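Hypothetical protein MTH1187 (Methanothermobacter thermautotrophicus, PDB 1LXN) is of unknown function but belongs to the thiamine-binding protein family, so it may bind thiamine or a related small molecule. Local coordinates at residues 6-11 with 72-77; 26-31 with 57-62. All blocks are in the same frame, centred on the assembly; numbering follows the deposited sequence.

Overall arrangement
Contact 1 (6-11 with 72-77) pairs two antiparallel strands, and contact 2 (26-31 with 57-62) packs the two helices on one face of that sheet. Contact 2 is nested within the loop that contact 1 closes, their centres about 12 Å apart. Contact 1 turns buried Leu6, Val8 and Pro10 to the helices and the more open Thr7, Tyr73 and Thr75, with a water, to the opposite face; contact 2 lies wholly on the helix side, with Leu29 and Ala60 buried. Backbone hydrogen bonds hold the strands, whereas the helices meet through alanine methyls, one of them against a backbone carbonyl, and a leucine. They join where Leu6 touches Leu29 and Ala60, and Thr74 OG1 hydrogen-bonds His61 ND1.

Contact 1: residues 6-11 with 72-77; sequences LTVIPL and VYTTLK
Val8 and Val72 form the tightest apolar point between these strands: their CG1 methyls, each anti to its own backbone N, cross obliquely at 3.4 Å, closer than usual for two carbons. On the same face Leu6 reaches across with CD1 to the CG2 methyl of Thr74 at 3.6 Å, its CG anti to the backbone N (chi1 171°). Thr74 lies alongside Val8, with OG1 beside the valine CG1 and turned toward His61 of helix 50-66, to which it is hydrogen-bonded. An alanine at Thr74 would lose both that bond and the methyl that meets Leu6 CD1, and would probably loosen the fit between sheet and helix. The backbones are joined by two reciprocal pairs of hydrogen bonds. Around Thr7 and Thr75 they are nearly straight, Thr75 N giving to Thr7 O at 2.9 Å; at Ile9 and Tyr73 each donor instead sits above the plane of the carbonyl it meets. Tyr73 lies on the other face, where the end of Leu11 runs alongside it, CD1 3.9 Å from Tyr73 CB, while the tyrosine ring leads away from strand 6-10. At the polar edge Thr7 and Thr75 stand side by side, too far apart for their hydroxyls to meet directly. A water spans them, 2.7 Å from Thr7 OG1 and 3.0 Å from Thr75 OG1, and donates to Tyr73 O at 2.8 Å. The pair joins the first and last strands of a βαββαβ ferredoxin-like sheet, 2-10 inside and 72-79 at the edge within the chain, one face packed under helices 19-29 and 50-66.

Contact 2: residues 26-31 with 57-62; sequences VEALKK and VKAAHE
This is a small, apolar helix-to-helix contact in which the end of helix 19-29 lies against the middle of helix 50-66, both on the same face of the sheet. Ala28 carries it: its CB points at the opposite helix and touches the backbone carbonyl Ala59 O at 3.4 Å. Ala59 answers with its own methyl, the two CB atoms standing 4.2 Å apart. With such short side chains the backbones can draw close, and the CA atoms of Ala28 and Ala60 are 5.2 Å apart. The βαββαβ order of the chain, with both helices on one face of the antiparallel sheet, is that of a ferredoxin-like fold, and these two helices form its helical layer. Closer to the sheet, Leu29 places CG, anti to its carbonyl carbon (chi1 -84°), 3.9 Å from Ala60 CB. Leu29, Ala60 and Val57 all rest on Leu6 of strand 2-10, so Leu6 lies where both helices meet the sheet. On a side of 26-31 turned from helix 50-66, Lys30 NZ forms a salt bridge with Glu27 OE2 at 3.3 Å, meeting the oxygen nearly along its C-O axis; both residues are exposed.

Contact 1: residues 6-11 with 72-77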
# COMPACT_ATOMS: atom_id res chain seq x y z
N LEU A 6 -0.56 2.43 -1.28
CA LEU A 6 0.87 2.54 -1.06
C LEU A 6 1.68 2.17 -2.29
O LEU A 6 1.41 1.16 -2.94
CB LEU A 6 1.27 1.61 0.09
CG LEU A 6 2.78 1.45 0.30
CD1 LEU A 6 3.37 2.74 0.88
CD2 LEU A 6 3.03 0.27 1.22
N THR A 7 2.67 3.00 -2.61
CA THR A 7 3.55 2.72 -3.73
C THR A 7 4.97 2.94 -3.21
O THR A 7 5.29 4.01 -2.70
CB THR A 7 3.32 3.67 -4.94
OG1 THR A 7 3.91 4.94 -4.67
CG2 THR A 7 1.82 3.86 -5.19
N VAL A 8 5.79 1.90 -3.29
CA VAL A 8 7.17 1.97 -2.85
C VAL A 8 7.97 1.85 -4.15
O VAL A 8 7.93 0.81 -4.80
CB VAL A 8 7.53 0.81 -1.91
CG1 VAL A 8 8.95 0.98 -1.39
CG2 VAL A 8 6.55 0.76 -0.75
N ILE A 9 8.67 2.91 -4.52
CA ILE A 9 9.42 2.92 -5.77
C ILE A 9 10.92 3.10 -5.57
O ILE A 9 11.37 4.17 -5.17
CB ILE A 9 8.90 4.04 -6.71
CG1 ILE A 9 7.38 3.94 -6.85
CG2 ILE A 9 9.56 3.93 -8.07
CD1 ILE A 9 6.76 5.04 -7.70
N PRO A 10 11.70 2.05 -5.82
CA PRO A 10 13.15 2.19 -5.65
C PRO A 10 13.69 2.97 -6.84
O PRO A 10 13.23 2.79 -7.96
CB PRO A 10 13.63 0.74 -5.63
CG PRO A 10 12.64 0.04 -6.53
CD PRO A 10 11.32 0.66 -6.12
N LEU A 11 14.65 3.86 -6.58
CA LEU A 11 15.24 4.69 -7.62
C LEU A 11 16.72 4.34 -7.85
O LEU A 11 17.42 3.94 -6.93
CB LEU A 11 15.12 6.16 -7.23
CG LEU A 11 13.71 6.66 -6.86
CD1 LEU A 11 13.77 8.14 -6.48
CD2 LEU A 11 12.77 6.46 -8.04
N VAL A 72 14.74 5.01 -1.92
CA VAL A 72 13.35 4.62 -2.04
C VAL A 72 12.40 5.82 -1.96
O VAL A 72 12.49 6.65 -1.05
CB VAL A 72 12.98 3.58 -0.97
CG1 VAL A 72 11.57 3.07 -1.20
CG2 VAL A 72 13.97 2.42 -1.02
N TYR A 73 11.51 5.89 -2.95
CA TYR A 73 10.53 6.95 -3.04
C TYR A 73 9.18 6.33 -2.72
O TYR A 73 8.62 5.58 -3.53
CB TYR A 73 10.50 7.53 -4.45
CG TYR A 73 9.58 8.71 -4.60
CD1 TYR A 73 9.93 9.96 -4.09
CD2 TYR A 73 8.36 8.59 -5.27
CE1 TYR A 73 9.08 11.06 -4.24
CE2 TYR A 73 7.51 9.68 -5.42
CZ TYR A 73 7.88 10.90 -4.91
OH TYR A 73 7.04 11.98 -5.07
N THR A 74 8.66 6.63 -1.54
CA THR A 74 7.40 6.04 -1.10
C THR A 74 6.25 7.03 -0.99
O THR A 74 6.40 8.15 -0.47
CB THR A 74 7.59 5.32 0.25
OG1 THR A 74 8.46 4.20 0.05
CG2 THR A 74 6.26 4.83 0.80
N THR A 75 5.10 6.60 -1.49
CA THR A 75 3.90 7.42 -1.47
C THR A 75 2.78 6.67 -0.74
O THR A 75 2.56 5.48 -0.96
CB THR A 75 3.44 7.75 -2.91
OG1 THR A 75 4.45 8.54 -3.56
CG2 THR A 75 2.13 8.53 -2.90
N LEU A 76 2.09 7.39 0.13
CA LEU A 76 0.99 6.82 0.89
C LEU A 76 -0.19 7.78 0.86
O LEU A 76 -0.04 8.96 1.18
CB LEU A 76 1.41 6.57 2.34
CG LEU A 76 0.30 6.10 3.29
CD1 LEU A 76 -0.13 4.69 2.92
CD2 LEU A 76 0.81 6.14 4.73
N LYS A 77 -1.35 7.28 0.46
CA LYS A 77 -2.56 8.08 0.44
C LYS A 77 -3.49 7.42 1.45
O LYS A 77 -3.70 6.21 1.40
CB LYS A 77 -3.24 8.05 -0.93
CG LYS A 77 -2.45 8.66 -2.07
CD LYS A 77 -3.32 8.80 -3.32
CE LYS A 77 -4.01 7.48 -3.70
NZ LYS A 77 -4.88 7.59 -4.91
O HOH W 1 6.19 6.39 -4.72

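Contact 2: residues 26-31 with 57-62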
# COMPACT_ATOMS: atom_id res chain seq x y z
N VAL A 26 5.40 -5.95 -0.65
CA VAL A 26 4.13 -6.58 -0.31
C VAL A 26 4.33 -7.73 0.67
O VAL A 26 3.53 -7.92 1.59
CB VAL A 26 3.41 -7.11 -1.58
CG1 VAL A 26 2.13 -7.84 -1.19
CG2 VAL A 26 3.09 -5.94 -2.52
N GLU A 27 5.40 -8.49 0.48
CA GLU A 27 5.70 -9.61 1.35
C GLU A 27 5.86 -9.10 2.79
O GLU A 27 5.46 -9.77 3.74
CB GLU A 27 7.00 -10.29 0.90
CG GLU A 27 7.08 -11.77 1.27
CD GLU A 27 6.41 -12.67 0.23
OE1 GLU A 27 6.95 -12.77 -0.90
OE2 GLU A 27 5.36 -13.26 0.54
N ALA A 28 6.44 -7.91 2.94
CA ALA A 28 6.63 -7.33 4.26
C ALA A 28 5.29 -6.87 4.83
O ALA A 28 5.04 -7.00 6.03
CB ALA A 28 7.60 -6.16 4.19
N LEU A 29 4.43 -6.35 3.96
CA LEU A 29 3.09 -5.88 4.32
C LEU A 29 2.24 -7.02 4.87
O LEU A 29 1.52 -6.85 5.85
CB LEU A 29 2.36 -5.31 3.10
CG LEU A 29 2.59 -3.87 2.66
CD1 LEU A 29 2.01 -3.66 1.26
CD2 LEU A 29 1.92 -2.94 3.65
N LYS A 30 2.32 -8.16 4.20
CA LYS A 30 1.55 -9.35 4.56
C LYS A 30 1.72 -9.80 6.00
O LYS A 30 0.87 -10.53 6.52
CB LYS A 30 1.93 -10.51 3.63
CG LYS A 30 1.59 -10.28 2.17
CD LYS A 30 2.16 -11.38 1.27
CE LYS A 30 1.59 -12.75 1.60
NZ LYS A 30 2.14 -13.81 0.69
N LYS A 31 2.80 -9.39 6.65
CA LYS A 31 3.06 -9.80 8.02
C LYS A 31 2.29 -9.00 9.07
O LYS A 31 2.21 -9.41 10.23
CB LYS A 31 4.56 -9.72 8.33
CG LYS A 31 5.42 -10.52 7.37
CD LYS A 31 6.87 -10.53 7.83
CE LYS A 31 7.78 -11.18 6.79
NZ LYS A 31 7.17 -12.42 6.25
N VAL A 57 3.34 0.22 6.43
CA VAL A 57 4.03 1.08 5.46
C VAL A 57 5.52 1.14 5.74
O VAL A 57 6.33 1.08 4.81
CB VAL A 57 3.43 2.52 5.47
CG1 VAL A 57 4.28 3.46 4.60
CG2 VAL A 57 1.99 2.47 4.94
N LYS A 58 5.91 1.25 7.01
CA LYS A 58 7.33 1.28 7.35
C LYS A 58 7.97 -0.04 6.95
O LYS A 58 9.06 -0.07 6.39
CB LYS A 58 7.54 1.49 8.86
CG LYS A 58 7.41 2.94 9.31
CD LYS A 58 7.70 3.10 10.80
CE LYS A 58 6.65 2.39 11.65
NZ LYS A 58 6.82 2.66 13.11
N ALA A 59 7.27 -1.14 7.22
CA ALA A 59 7.78 -2.46 6.88
C ALA A 59 8.01 -2.61 5.37
O ALA A 59 9.05 -3.13 4.94
CB ALA A 59 6.82 -3.53 7.37
N ALA A 60 7.05 -2.15 4.58
CA ALA A 60 7.16 -2.25 3.13
C ALA A 60 8.33 -1.42 2.63
O ALA A 60 9.13 -1.89 1.83
CB ALA A 60 5.86 -1.80 2.47
N HIS A 61 8.43 -0.20 3.13
CA HIS A 61 9.51 0.71 2.77
C HIS A 61 10.88 0.10 3.08
O HIS A 61 11.78 0.09 2.23
CB HIS A 61 9.35 2.03 3.54
CG HIS A 61 10.38 3.07 3.21
ND1 HIS A 61 10.23 3.95 2.16
CD2 HIS A 61 11.56 3.38 3.79
CE1 HIS A 61 11.27 4.77 2.12
NE2 HIS A 61 12.09 4.44 3.10
N GLU A 62 11.04 -0.42 4.30
CA GLU A 62 12.29 -1.03 4.74
C GLU A 62 12.67 -2.26 3.92
O GLU A 62 13.85 -2.50 3.68
CB GLU A 62 12.20 -1.44 6.22
CG GLU A 62 11.69 -0.35 7.15
CD GLU A 62 12.79 0.53 7.71
OE1 GLU A 62 13.82 0.72 7.03
OE2 GLU A 62 12.61 1.04 8.84